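Local coordinates for putative GntR-family transcriptional regulator (Bordetella bronchiseptica RB50, PDB 3CNV), which probably regulates transcription by sensing a small-molecule effector through its UTRA domain, the ligand-binding part of a GntR-family transcriptional regulator, at residues V98-R102 with Y136-D140; I50-L54 with E115-L119; R27-A31 with A43-T49. All coordinates share one frame; numbering follows the deposited sequence.

Contact 1: V98-R102 with Y136-D140; sequences VSMVR and YTYGD
V101 and R102 both face Y136 across an antiparallel pairing, the definition of a classic beta bulge. Two backbone hydrogen bonds bracket the extra residue: V101 N gives to Y136 O at 2.9 Å, and Y136 N gives to R102 O at 2.8 Å. The same Y136 O also receives a C-H...O contact from M100 CA at 3.2 Å, so one carbonyl gathers two donors where strand 102-111 starts.

The bulge sets up the side-chain chemistry. R102 and Y136 leave the same face of the sheet and run side by side. The arginine chain is extended through CD and then turns at chi3 (91°), which lays its guanidinium flat over the tyrosine ring, the planes 20° apart. This is a cation-pi stack with R102 CZ 4.1 Å from the centroid of the Y136 ring; NH2 lies over the ring, offset toward its rim. One face of the guanidinium is thus spent on the ring, and an edge on charge: R102 NH1 forms a salt bridge to D140 OD1, the oxygen lying almost in the guanidinium plane, although the modelled 2.5 Å between these two atoms is improbably short. A second carboxylate, that of D104, holds R102 NE, which together with the stack should limit rotation of the group. Next to the bulge, T137 CG2 meets V98 CG1 at 3.6 Å and lies near the selenium of M100.

Beyond the two segments, R158 and S160 of a second subunit pack on V101 and R102. Within the chain, M143 of strand 141-150 packs on V98, M100 and T137, while Y89 and F92 of helix 88-96 touch M100. The contact therefore ties the loop leaving that helix to the end of strand 127-137, just as strand 102-111, the outermost of the sheet within this chain, begins.

Contact 2: I50-L54 with E115-L119; sequences IRRQL and EIAPL
R51 and Q53 both send CG anti to the backbone N (chi1 -177° and -179°), which carries two alternate side chains of strand 46-56 straight out to segment 115-119. R51 then bends at chi3, and its guanidinium meets E115 coming from the opposite direction. R51 NH2 donates to E115 OE1 at 3.1 Å in a nearly straight bond that lies in the guanidinium plane. The carboxylate is turned almost perpendicular to that plane, so OE1 is approached from above its own plane. Apolar atoms complete the setting: I116 CD1 lies over a guanidinium face, and L119 CD1 comes within 3.7 Å of R51 NH1.

Q53 works on the backbone instead. Its NE2 donates to L119 O at 2.9 Å, in the carbonyl plane, while its OE1 accepts from R22.

Each polar end thus has a second partner. D65 forms a salt bridge with R51 NE, so the arginine links two acids, and the bond from R22 to Q53 OE1 is consistent with the amide being turned so that NE2 points to L119 O. The carboxylates of E115 and D65 would be expected to balance the charge of R51, while I116 and L119 contribute apolar contact.

Contact 3: R27-A31 with A43-T49; sequences RRLRA and AGETVVT
R27-A31 and A43-T49 pair as neighbouring antiparallel strands of the UTRA-domain sheet, the axes of the two short strand segments 4.5 Å apart and their directions at 146°. Reciprocal hydrogen bonds join R27 with T49 and L29 with V47, the latter pair through L29 N to V47 O at 2.9 Å and V47 N to L29 O at 2.8 Å. The pairing runs one step past the strands, where A31 N gives to E45 O.

R27, L29, V47 and T49 share one face. L29 CG sits between its own backbone N and carbonyl carbon (chi1 44°), and with chi2 at 88° CD1 is aimed at V47 CG2, 3.7 Å away, and CD2 at T49 CG2, 3.8 Å away. A31 CB adds to this apolar strip against V47 CG1, and W67 of strand 59-69 touches both V47 and T49. T49 OG1 is hydrogen-bonded to L66 O of the same strand 59-69.

R28 and V48 occupy the other face. Their side chains run together, with V48 CG2 over the centre of the R28 guanidinium, whose NH1 bonds to L76 O.

Beyond the paired strands, at the A43-G44 end, R30 stretches fully out over G44, which has no side chain to stand in its way: G44 CA lies over the centre of the R30 guanidinium face, 3.5 Å from R30 CZ. A water donates to G44 O and accepts a weak bond from R30 NH1 at 3.1 Å.

From the N terminus, contact 3 comes first: R27-A31 and A43-T49 close a short loop holding helix 33-38 and pair strands 20-30 and 46-56. Strand 46-56 runs straight on into contact 2, whose I50-L54 segment adjoins A43-T49 and reaches across 60 residues to helix 117-120. Contact 1 opens within that long loop, at V98-R102, but closes beyond it at Y136-D140, so contacts 1 and 2 cross along the chain, while contact 3 stands in series with both. All three reach one six-stranded antiparallel sheet. Contacts 1 and 3 involve its outermost strands within the chain, 102-111 and 20-30, whereas contact 2 brings the 117-120 helix onto it.

Contact 1: V98-R102 with Y136-D140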
ATOM      1  N   VAL C  98       5.680  -0.636 -22.033  1.00 17.63           N
ATOM      2  CA  VAL C  98       4.545  -0.637 -21.087  1.00 17.89           C
ATOM      3  C   VAL C  98       5.001  -0.800 -19.636  1.00 18.01           C
ATOM      4  O   VAL C  98       5.493  -1.832 -19.267  1.00 15.51           O
ATOM      5  CB  VAL C  98       3.562  -1.736 -21.518  1.00 19.12           C
ATOM      6  CG1 VAL C  98       2.438  -1.909 -20.488  1.00 20.32           C
ATOM      7  CG2 VAL C  98       3.051  -1.407 -22.932  1.00 18.98           C
ATOM      8  N   SER C  99       4.905   0.283 -18.838  1.00 17.36           N
ATOM      9  CA  SER C  99       5.310   0.287 -17.426  1.00 18.68           C
ATOM     10  C   SER C  99       4.094   0.451 -16.570  1.00 17.15           C
ATOM     11  O   SER C  99       3.318   1.367 -16.751  1.00 16.58           O
ATOM     12  CB  SER C  99       6.214   1.460 -17.015  1.00 19.62           C
ATOM     13  OG  SER C  99       7.369   1.544 -17.796  1.00 27.26           O
HETATM   14  N   MSE C 100       3.938  -0.482 -15.658  1.00 15.75           N
HETATM   15  CA  MSE C 100       2.786  -0.480 -14.739  1.00 14.73           C
HETATM   16  C   MSE C 100       3.040   0.420 -13.510  1.00 16.39           C
HETATM   17  O   MSE C 100       4.067   0.314 -12.773  1.00 15.97           O
HETATM   18  CB  MSE C 100       2.469  -1.888 -14.300  1.00 15.43           C
HETATM   19  CG  MSE C 100       2.445  -2.938 -15.378  1.00 17.36           C
HETATM   20 SE   MSE C 100       1.126  -2.503 -16.761  1.00 20.10          SE
HETATM   21  CE  MSE C 100       1.429  -4.154 -17.875  1.00 14.47           C
ATOM     22  N   VAL C 101       2.084   1.297 -13.256  1.00 16.12           N
ATOM     23  CA  VAL C 101       2.132   2.189 -12.127  1.00 17.57           C
ATOM     24  C   VAL C 101       1.301   1.710 -10.950  1.00 19.69           C
ATOM     25  O   VAL C 101       1.591   2.039  -9.799  1.00 22.70           O
ATOM     26  CB  VAL C 101       1.677   3.641 -12.564  1.00 19.39           C
ATOM     27  CG1 VAL C 101       2.485   4.070 -13.747  1.00 19.02           C
ATOM     28  CG2 VAL C 101       0.234   3.650 -12.925  1.00 18.96           C
ATOM     29  N   ARG C 102       0.292   0.895 -11.229  1.00 19.00           N
ATOM     30  CA  ARG C 102      -0.607   0.374 -10.213  1.00 19.87           C
ATOM     31  C   ARG C 102      -1.131  -0.965 -10.607  1.00 17.46           C
ATOM     32  O   ARG C 102      -1.332  -1.241 -11.790  1.00 18.73           O
ATOM     33  CB  ARG C 102      -1.889   1.311 -10.068  1.00 18.71           C
ATOM     34  CG  ARG C 102      -2.725   0.994  -8.813  1.00 24.74           C
ATOM     35  CD  ARG C 102      -3.998   1.895  -8.710  1.00 25.91           C
ATOM     36  NE  ARG C 102      -5.219   1.375  -9.340  1.00 24.31           N
ATOM     37  CZ  ARG C 102      -5.753   1.938 -10.411  1.00 28.69           C
ATOM     38  NH1 ARG C 102      -5.166   2.994 -10.937  1.00 30.64           N
ATOM     39  NH2 ARG C 102      -6.876   1.497 -10.945  1.00 27.41           N
ATOM     40  N   TYR C 136      -2.279  -1.425 -14.437  1.00 13.41           N
ATOM     41  CA  TYR C 136      -2.525  -0.157 -15.108  1.00 12.90           C
ATOM     42  C   TYR C 136      -1.227   0.571 -15.441  1.00 14.39           C
ATOM     43  O   TYR C 136      -0.256   0.530 -14.709  1.00 13.87           O
ATOM     44  CB  TYR C 136      -3.439   0.769 -14.244  1.00 13.74           C
ATOM     45  CG  TYR C 136      -4.819   0.218 -13.978  1.00 14.04           C
ATOM     46  CD1 TYR C 136      -5.879   0.585 -14.760  1.00 12.67           C
ATOM     47  CD2 TYR C 136      -5.051  -0.697 -12.959  1.00 13.33           C
ATOM     48  CE1 TYR C 136      -7.142   0.034 -14.561  1.00 18.78           C
ATOM     49  CE2 TYR C 136      -6.330  -1.228 -12.732  1.00 12.11           C
ATOM     50  CZ  TYR C 136      -7.340  -0.891 -13.564  1.00 17.50           C
ATOM     51  OH  TYR C 136      -8.618  -1.407 -13.420  1.00 24.23           O
ATOM     52  N   THR C 137      -1.226   1.212 -16.587  1.00 14.87           N
ATOM     53  CA  THR C 137      -0.183   2.137 -16.934  1.00 17.74           C
ATOM     54  C   THR C 137      -0.720   3.513 -16.567  1.00 20.10           C
ATOM     55  O   THR C 137      -1.864   3.679 -16.107  1.00 22.00           O
ATOM     56  CB  THR C 137       0.224   2.083 -18.462  1.00 18.33           C
ATOM     57  OG1 THR C 137      -0.871   2.491 -19.322  1.00 19.35           O
ATOM     58  CG2 THR C 137       0.617   0.700 -18.877  1.00 20.74           C
ATOM     59  N   TYR C 138       0.108   4.494 -16.781  1.00 22.53           N
ATOM     60  CA  TYR C 138      -0.325   5.934 -16.726  1.00 24.47           C
ATOM     61  C   TYR C 138      -1.716   6.309 -17.306  1.00 24.32           C
ATOM     62  O   TYR C 138      -2.143   5.899 -18.371  1.00 24.16           O
ATOM     63  CB  TYR C 138       0.850   6.813 -17.256  1.00 25.14           C
ATOM     64  CG  TYR C 138       2.015   6.774 -16.227  1.00 31.65           C
ATOM     65  CD1 TYR C 138       1.936   7.495 -15.009  1.00 39.26           C
ATOM     66  CD2 TYR C 138       3.150   6.016 -16.437  1.00 37.88           C
ATOM     67  CE1 TYR C 138       2.965   7.452 -14.042  1.00 40.77           C
ATOM     68  CE2 TYR C 138       4.194   5.949 -15.461  1.00 40.62           C
ATOM     69  CZ  TYR C 138       4.090   6.673 -14.264  1.00 41.39           C
ATOM     70  OH  TYR C 138       5.079   6.629 -13.278  1.00 40.53           O
ATOM     71  N   GLY C 139      -2.415   7.116 -16.544  1.00 24.88           N
ATOM     72  CA  GLY C 139      -3.695   7.608 -16.986  1.00 25.18           C
ATOM     73  C   GLY C 139      -4.771   6.598 -16.701  1.00 25.42           C
ATOM     74  O   GLY C 139      -5.850   6.662 -17.282  1.00 27.89           O
ATOM     75  N   ASP C 140      -4.464   5.656 -15.825  1.00 25.12           N
ATOM     76  CA  ASP C 140      -5.422   4.583 -15.416  1.00 24.92           C
ATOM     77  C   ASP C 140      -5.866   3.690 -16.577  1.00 23.36           C
ATOM     78  O   ASP C 140      -7.079   3.313 -16.729  1.00 23.18           O
ATOM     79  CB  ASP C 140      -6.663   5.199 -14.733  1.00 26.26           C
ATOM     80  CG  ASP C 140      -6.374   5.585 -13.312  1.00 27.91           C
ATOM     81  OD1 ASP C 140      -5.741   4.757 -12.617  1.00 30.82           O
ATOM     82  OD2 ASP C 140      -6.729   6.707 -12.922  1.00 31.39           O
TER

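Contact 2: I50-L54 with E115-L119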
ATOM      1  N   ILE C  50      -1.119 -15.699 -22.255  1.00 18.82           N
ATOM      2  CA  ILE C  50      -0.021 -16.531 -21.831  1.00 17.85           C
ATOM      3  C   ILE C  50      -0.398 -17.253 -20.543  1.00 17.97           C
ATOM      4  O   ILE C  50      -1.026 -16.689 -19.630  1.00 17.27           O
ATOM      5  CB  ILE C  50       1.207 -15.617 -21.515  1.00 20.34           C
ATOM      6  CG1 ILE C  50       1.543 -14.706 -22.728  1.00 20.30           C
ATOM      7  CG2 ILE C  50       2.400 -16.437 -20.981  1.00 16.87           C
ATOM      8  CD1 ILE C  50       2.537 -13.576 -22.377  1.00 21.59           C
ATOM      9  N   ARG C  51      -0.061 -18.522 -20.507  1.00 16.16           N
ATOM     10  CA  ARG C  51       0.039 -19.277 -19.258  1.00 15.20           C
ATOM     11  C   ARG C  51       1.483 -19.552 -18.895  1.00 15.36           C
ATOM     12  O   ARG C  51       2.293 -20.007 -19.736  1.00 14.09           O
ATOM     13  CB  ARG C  51      -0.748 -20.577 -19.345  1.00 15.29           C
ATOM     14  CG  ARG C  51      -0.681 -21.306 -18.003  1.00 18.11           C
ATOM     15  CD  ARG C  51      -1.540 -22.474 -17.937  1.00 21.13           C
ATOM     16  NE  ARG C  51      -2.914 -22.067 -17.736  1.00 19.86           N
ATOM     17  CZ  ARG C  51      -3.875 -22.931 -17.480  1.00 24.39           C
ATOM     18  NH1 ARG C  51      -3.568 -24.243 -17.399  1.00 20.75           N
ATOM     19  NH2 ARG C  51      -5.117 -22.484 -17.291  1.00 23.51           N
ATOM     20  N   ARG C  52       1.840 -19.261 -17.652  1.00 15.81           N
ATOM     21  CA  ARG C  52       3.199 -19.637 -17.199  1.00 16.78           C
ATOM     22  C   ARG C  52       3.237 -20.230 -15.815  1.00 16.64           C
ATOM     23  O   ARG C  52       2.365 -19.999 -15.000  1.00 16.46           O
ATOM     24  CB  ARG C  52       4.172 -18.465 -17.313  1.00 17.36           C
ATOM     25  CG  ARG C  52       3.909 -17.361 -16.528  1.00 19.02           C
ATOM     26  CD  ARG C  52       4.617 -17.478 -15.178  1.00 20.78           C
ATOM     27  NE  ARG C  52       4.400 -16.215 -14.542  1.00 20.63           N
ATOM     28  CZ  ARG C  52       5.163 -15.145 -14.693  1.00 18.31           C
ATOM     29  NH1 ARG C  52       6.292 -15.227 -15.370  1.00 20.44           N
ATOM     30  NH2 ARG C  52       4.818 -14.019 -14.084  1.00 15.52           N
ATOM     31  N   GLN C  53       4.306 -20.961 -15.568  1.00 14.56           N
ATOM     32  CA  GLN C  53       4.564 -21.519 -14.244  1.00 14.80           C
ATOM     33  C   GLN C  53       5.779 -20.817 -13.622  1.00 14.47           C
ATOM     34  O   GLN C  53       6.865 -20.760 -14.199  1.00 13.35           O
ATOM     35  CB  GLN C  53       4.796 -23.057 -14.415  1.00 14.71           C
ATOM     36  CG  GLN C  53       5.065 -23.914 -13.143  1.00 14.04           C
ATOM     37  CD  GLN C  53       5.644 -25.259 -13.487  1.00 17.92           C
ATOM     38  OE1 GLN C  53       6.778 -25.364 -13.881  1.00 16.16           O
ATOM     39  NE2 GLN C  53       4.861 -26.309 -13.305  1.00 17.51           N
ATOM     40  N   LEU C  54       5.600 -20.323 -12.418  1.00 15.05           N
ATOM     41  CA  LEU C  54       6.720 -19.980 -11.545  1.00 15.16           C
ATOM     42  C   LEU C  54       7.035 -21.097 -10.598  1.00 14.32           C
ATOM     43  O   LEU C  54       6.151 -21.731  -9.983  1.00 12.12           O
ATOM     44  CB  LEU C  54       6.413 -18.707 -10.719  1.00 16.36           C
ATOM     45  CG  LEU C  54       6.226 -17.446 -11.531  1.00 17.69           C
ATOM     46  CD1 LEU C  54       5.881 -16.320 -10.504  1.00 20.13           C
ATOM     47  CD2 LEU C  54       7.429 -17.026 -12.493  1.00 17.60           C
ATOM     48  N   GLU C 115      -7.474 -29.401 -13.664  1.00 21.83           N
ATOM     49  CA  GLU C 115      -6.478 -28.940 -14.694  1.00 22.63           C
ATOM     50  C   GLU C 115      -5.205 -28.338 -14.036  1.00 21.50           C
ATOM     51  O   GLU C 115      -4.074 -28.548 -14.502  1.00 20.23           O
ATOM     52  CB  GLU C 115      -7.094 -27.887 -15.669  1.00 24.73           C
ATOM     53  CG  GLU C 115      -6.031 -27.042 -16.508  1.00 29.88           C
ATOM     54  CD  GLU C 115      -6.655 -25.891 -17.352  1.00 35.87           C
ATOM     55  OE1 GLU C 115      -7.092 -24.844 -16.799  1.00 40.59           O
ATOM     56  OE2 GLU C 115      -6.715 -26.029 -18.594  1.00 41.24           O
ATOM     57  N   ILE C 116      -5.418 -27.579 -12.957  1.00 19.51           N
ATOM     58  CA  ILE C 116      -4.321 -26.885 -12.266  1.00 18.64           C
ATOM     59  C   ILE C 116      -3.506 -27.783 -11.350  1.00 18.67           C
ATOM     60  O   ILE C 116      -2.277 -27.681 -11.289  1.00 18.98           O
ATOM     61  CB  ILE C 116      -4.830 -25.667 -11.501  1.00 19.04           C
ATOM     62  CG1 ILE C 116      -5.403 -24.659 -12.505  1.00 18.70           C
ATOM     63  CG2 ILE C 116      -3.705 -24.959 -10.625  1.00 17.23           C
ATOM     64  CD1 ILE C 116      -4.391 -24.137 -13.462  1.00 17.60           C
ATOM     65  N   ALA C 117      -4.179 -28.703 -10.686  1.00 18.30           N
ATOM     66  CA  ALA C 117      -3.541 -29.491  -9.647  1.00 19.14           C
ATOM     67  C   ALA C 117      -2.196 -30.124 -10.118  1.00 20.38           C
ATOM     68  O   ALA C 117      -1.168 -29.895  -9.485  1.00 20.18           O
ATOM     69  CB  ALA C 117      -4.495 -30.521  -9.092  1.00 19.06           C
ATOM     70  N   PRO C 118      -2.179 -30.852 -11.262  1.00 20.45           N
ATOM     71  CA  PRO C 118      -0.915 -31.495 -11.650  1.00 19.64           C
ATOM     72  C   PRO C 118       0.176 -30.493 -12.067  1.00 19.15           C
ATOM     73  O   PRO C 118       1.348 -30.797 -12.038  1.00 18.03           O
ATOM     74  CB  PRO C 118      -1.307 -32.388 -12.831  1.00 20.51           C
ATOM     75  CG  PRO C 118      -2.597 -31.831 -13.358  1.00 21.47           C
ATOM     76  CD  PRO C 118      -3.270 -31.089 -12.234  1.00 20.81           C
ATOM     77  N   LEU C 119      -0.210 -29.277 -12.410  1.00 18.90           N
ATOM     78  CA  LEU C 119       0.795 -28.289 -12.778  1.00 18.99           C
ATOM     79  C   LEU C 119       1.515 -27.715 -11.530  1.00 19.78           C
ATOM     80  O   LEU C 119       2.570 -27.072 -11.640  1.00 21.86           O
ATOM     81  CB  LEU C 119       0.163 -27.186 -13.617  1.00 18.31           C
ATOM     82  CG  LEU C 119      -0.528 -27.638 -14.895  1.00 17.18           C
ATOM     83  CD1 LEU C 119      -1.225 -26.433 -15.550  1.00 16.68           C
ATOM     84  CD2 LEU C 119       0.505 -28.312 -15.844  1.00 15.00           C
TER

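Contact 3: R27-A31 with A43-T49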
ATOM      1  N   ARG C  27      -1.063 -17.893 -26.974  1.00 20.28           N
ATOM      2  CA  ARG C  27      -2.042 -17.896 -28.077  1.00 22.05           C
ATOM      3  C   ARG C  27      -2.631 -16.497 -28.194  1.00 21.02           C
ATOM      4  O   ARG C  27      -2.674 -15.782 -27.220  1.00 19.61           O
ATOM      5  CB  ARG C  27      -3.286 -18.772 -27.767  1.00 21.52           C
ATOM      6  CG  ARG C  27      -3.089 -20.160 -27.761  1.00 28.60           C
ATOM      7  CD  ARG C  27      -4.441 -20.824 -27.483  1.00 33.52           C
ATOM      8  NE  ARG C  27      -4.913 -20.441 -26.153  1.00 38.54           N
ATOM      9  CZ  ARG C  27      -6.179 -20.523 -25.743  1.00 40.84           C
ATOM     10  NH1 ARG C  27      -7.130 -20.962 -26.563  1.00 40.02           N
ATOM     11  NH2 ARG C  27      -6.497 -20.151 -24.507  1.00 43.20           N
ATOM     12  N   ARG C  28      -3.136 -16.179 -29.375  1.00 20.01           N
ATOM     13  CA  ARG C  28      -3.999 -15.018 -29.528  1.00 21.78           C
ATOM     14  C   ARG C  28      -5.436 -15.509 -29.637  1.00 20.59           C
ATOM     15  O   ARG C  28      -5.690 -16.551 -30.193  1.00 20.94           O
ATOM     16  CB  ARG C  28      -3.574 -14.160 -30.713  1.00 22.54           C
ATOM     17  CG  ARG C  28      -2.352 -13.361 -30.334  1.00 27.22           C
ATOM     18  CD  ARG C  28      -1.590 -12.874 -31.532  1.00 32.16           C
ATOM     19  NE  ARG C  28      -0.646 -11.793 -31.218  1.00 34.02           N
ATOM     20  CZ  ARG C  28       0.559 -11.970 -30.677  1.00 36.33           C
ATOM     21  NH1 ARG C  28       1.004 -13.191 -30.372  1.00 36.91           N
ATOM     22  NH2 ARG C  28       1.328 -10.915 -30.450  1.00 36.50           N
ATOM     23  N   LEU C  29      -6.344 -14.762 -29.044  1.00 20.10           N
ATOM     24  CA  LEU C  29      -7.746 -15.063 -29.133  1.00 20.63           C
ATOM     25  C   LEU C  29      -8.664 -13.876 -28.956  1.00 19.50           C
ATOM     26  O   LEU C  29      -8.258 -12.780 -28.582  1.00 19.49           O
ATOM     27  CB  LEU C  29      -8.138 -16.152 -28.154  1.00 22.08           C
ATOM     28  CG  LEU C  29      -7.586 -16.074 -26.737  1.00 27.86           C
ATOM     29  CD1 LEU C  29      -8.451 -15.261 -25.781  1.00 29.26           C
ATOM     30  CD2 LEU C  29      -7.409 -17.563 -26.246  1.00 30.18           C
ATOM     31  N   ARG C  30      -9.932 -14.118 -29.250  1.00 19.28           N
ATOM     32  CA  ARG C  30     -10.987 -13.103 -29.046  1.00 18.60           C
ATOM     33  C   ARG C  30     -11.157 -12.970 -27.542  1.00 19.06           C
ATOM     34  O   ARG C  30     -11.335 -13.969 -26.855  1.00 18.10           O
ATOM     35  CB  ARG C  30     -12.293 -13.536 -29.703  1.00 18.07           C
ATOM     36  CG  ARG C  30     -13.462 -12.542 -29.546  1.00 17.35           C
ATOM     37  CD  ARG C  30     -14.709 -13.047 -30.224  1.00 18.08           C
ATOM     38  NE  ARG C  30     -15.855 -12.176 -30.012  1.00 17.03           N
ATOM     39  CZ  ARG C  30     -16.454 -11.465 -30.954  1.00 18.09           C
ATOM     40  NH1 ARG C  30     -16.040 -11.539 -32.206  1.00 19.75           N
ATOM     41  NH2 ARG C  30     -17.509 -10.710 -30.654  1.00 19.37           N
ATOM     42  N   ALA C  31     -11.092 -11.744 -27.031  1.00 18.42           N
ATOM     43  CA  ALA C  31     -11.289 -11.499 -25.610  1.00 19.14           C
ATOM     44  C   ALA C  31     -12.635 -12.105 -25.136  1.00 19.73           C
ATOM     45  O   ALA C  31     -13.660 -11.718 -25.674  1.00 19.39           O
ATOM     46  CB  ALA C  31     -11.242  -9.931 -25.311  1.00 19.85           C
ATOM     47  N   ALA C  43     -15.779  -5.019 -27.937  1.00 18.75           N
ATOM     48  CA  ALA C  43     -16.155  -6.404 -28.121  1.00 18.43           C
ATOM     49  C   ALA C  43     -15.469  -6.923 -29.359  1.00 17.71           C
ATOM     50  O   ALA C  43     -15.483  -6.313 -30.424  1.00 17.90           O
ATOM     51  CB  ALA C  43     -17.727  -6.561 -28.243  1.00 18.26           C
ATOM     52  N   GLY C  44     -14.849  -8.064 -29.202  1.00 16.88           N
ATOM     53  CA  GLY C  44     -14.349  -8.763 -30.336  1.00 16.29           C
ATOM     54  C   GLY C  44     -12.900  -8.495 -30.497  1.00 16.10           C
ATOM     55  O   GLY C  44     -12.285  -9.021 -31.377  1.00 15.78           O
ATOM     56  N   GLU C  45     -12.360  -7.644 -29.640  1.00 15.38           N
ATOM     57  CA  GLU C  45     -10.926  -7.369 -29.704  1.00 17.12           C
ATOM     58  C   GLU C  45     -10.117  -8.596 -29.344  1.00 17.29           C
ATOM     59  O   GLU C  45     -10.490  -9.377 -28.474  1.00 18.03           O
ATOM     60  CB  GLU C  45     -10.479  -6.169 -28.842  1.00 16.13           C
ATOM     61  CG  GLU C  45     -10.861  -4.833 -29.418  1.00 18.93           C
ATOM     62  CD  GLU C  45      -9.978  -3.705 -28.854  1.00 21.34           C
ATOM     63  OE1 GLU C  45      -8.751  -3.924 -28.714  1.00 20.41           O
ATOM     64  OE2 GLU C  45     -10.498  -2.627 -28.541  1.00 21.38           O
ATOM     65  N   THR C  46      -9.027  -8.738 -30.076  1.00 16.77           N
ATOM     66  CA  THR C  46      -8.042  -9.784 -29.871  1.00 18.62           C
ATOM     67  C   THR C  46      -7.123  -9.437 -28.708  1.00 17.15           C
ATOM     68  O   THR C  46      -6.733  -8.294 -28.531  1.00 16.23           O
ATOM     69  CB  THR C  46      -7.246 -10.032 -31.193  1.00 19.70           C
ATOM     70  OG1 THR C  46      -8.159 -10.593 -32.187  1.00 23.29           O
ATOM     71  CG2 THR C  46      -6.095 -10.905 -30.965  1.00 19.58           C
ATOM     72  N   VAL C  47      -6.846 -10.469 -27.913  1.00 15.89           N
ATOM     73  CA  VAL C  47      -5.900 -10.443 -26.799  1.00 15.92           C
ATOM     74  C   VAL C  47      -4.861 -11.565 -26.956  1.00 15.96           C
ATOM     75  O   VAL C  47      -5.108 -12.596 -27.513  1.00 15.10           O
ATOM     76  CB  VAL C  47      -6.567 -10.530 -25.377  1.00 14.67           C
ATOM     77  CG1 VAL C  47      -7.461  -9.229 -25.101  1.00 12.26           C
ATOM     78  CG2 VAL C  47      -7.358 -11.811 -25.226  1.00 14.12           C
ATOM     79  N   VAL C  48      -3.666 -11.286 -26.504  1.00 17.15           N
ATOM     80  CA  VAL C  48      -2.658 -12.332 -26.364  1.00 17.68           C
ATOM     81  C   VAL C  48      -2.858 -12.913 -24.985  1.00 17.94           C
ATOM     82  O   VAL C  48      -3.041 -12.178 -23.988  1.00 17.57           O
ATOM     83  CB  VAL C  48      -1.237 -11.774 -26.400  1.00 18.01           C
ATOM     84  CG1 VAL C  48      -0.162 -12.962 -26.245  1.00 18.98           C
ATOM     85  CG2 VAL C  48      -1.029 -10.994 -27.638  1.00 19.66           C
ATOM     86  N   THR C  49      -2.833 -14.227 -24.923  1.00 17.37           N
ATOM     87  CA  THR C  49      -2.847 -14.875 -23.645  1.00 19.13           C
ATOM     88  C   THR C  49      -1.657 -15.787 -23.466  1.00 18.93           C
ATOM     89  O   THR C  49      -1.241 -16.512 -24.355  1.00 17.50           O
ATOM     90  CB  THR C  49      -4.196 -15.643 -23.392  1.00 20.95           C
ATOM     91  OG1 THR C  49      -4.347 -15.884 -21.970  1.00 26.42           O
ATOM     92  CG2 THR C  49      -4.239 -16.978 -24.213  1.00 18.15           C
TER
HETATM   93  O   HOH W   1     -12.975 -11.509 -32.853  1.00 30.03           O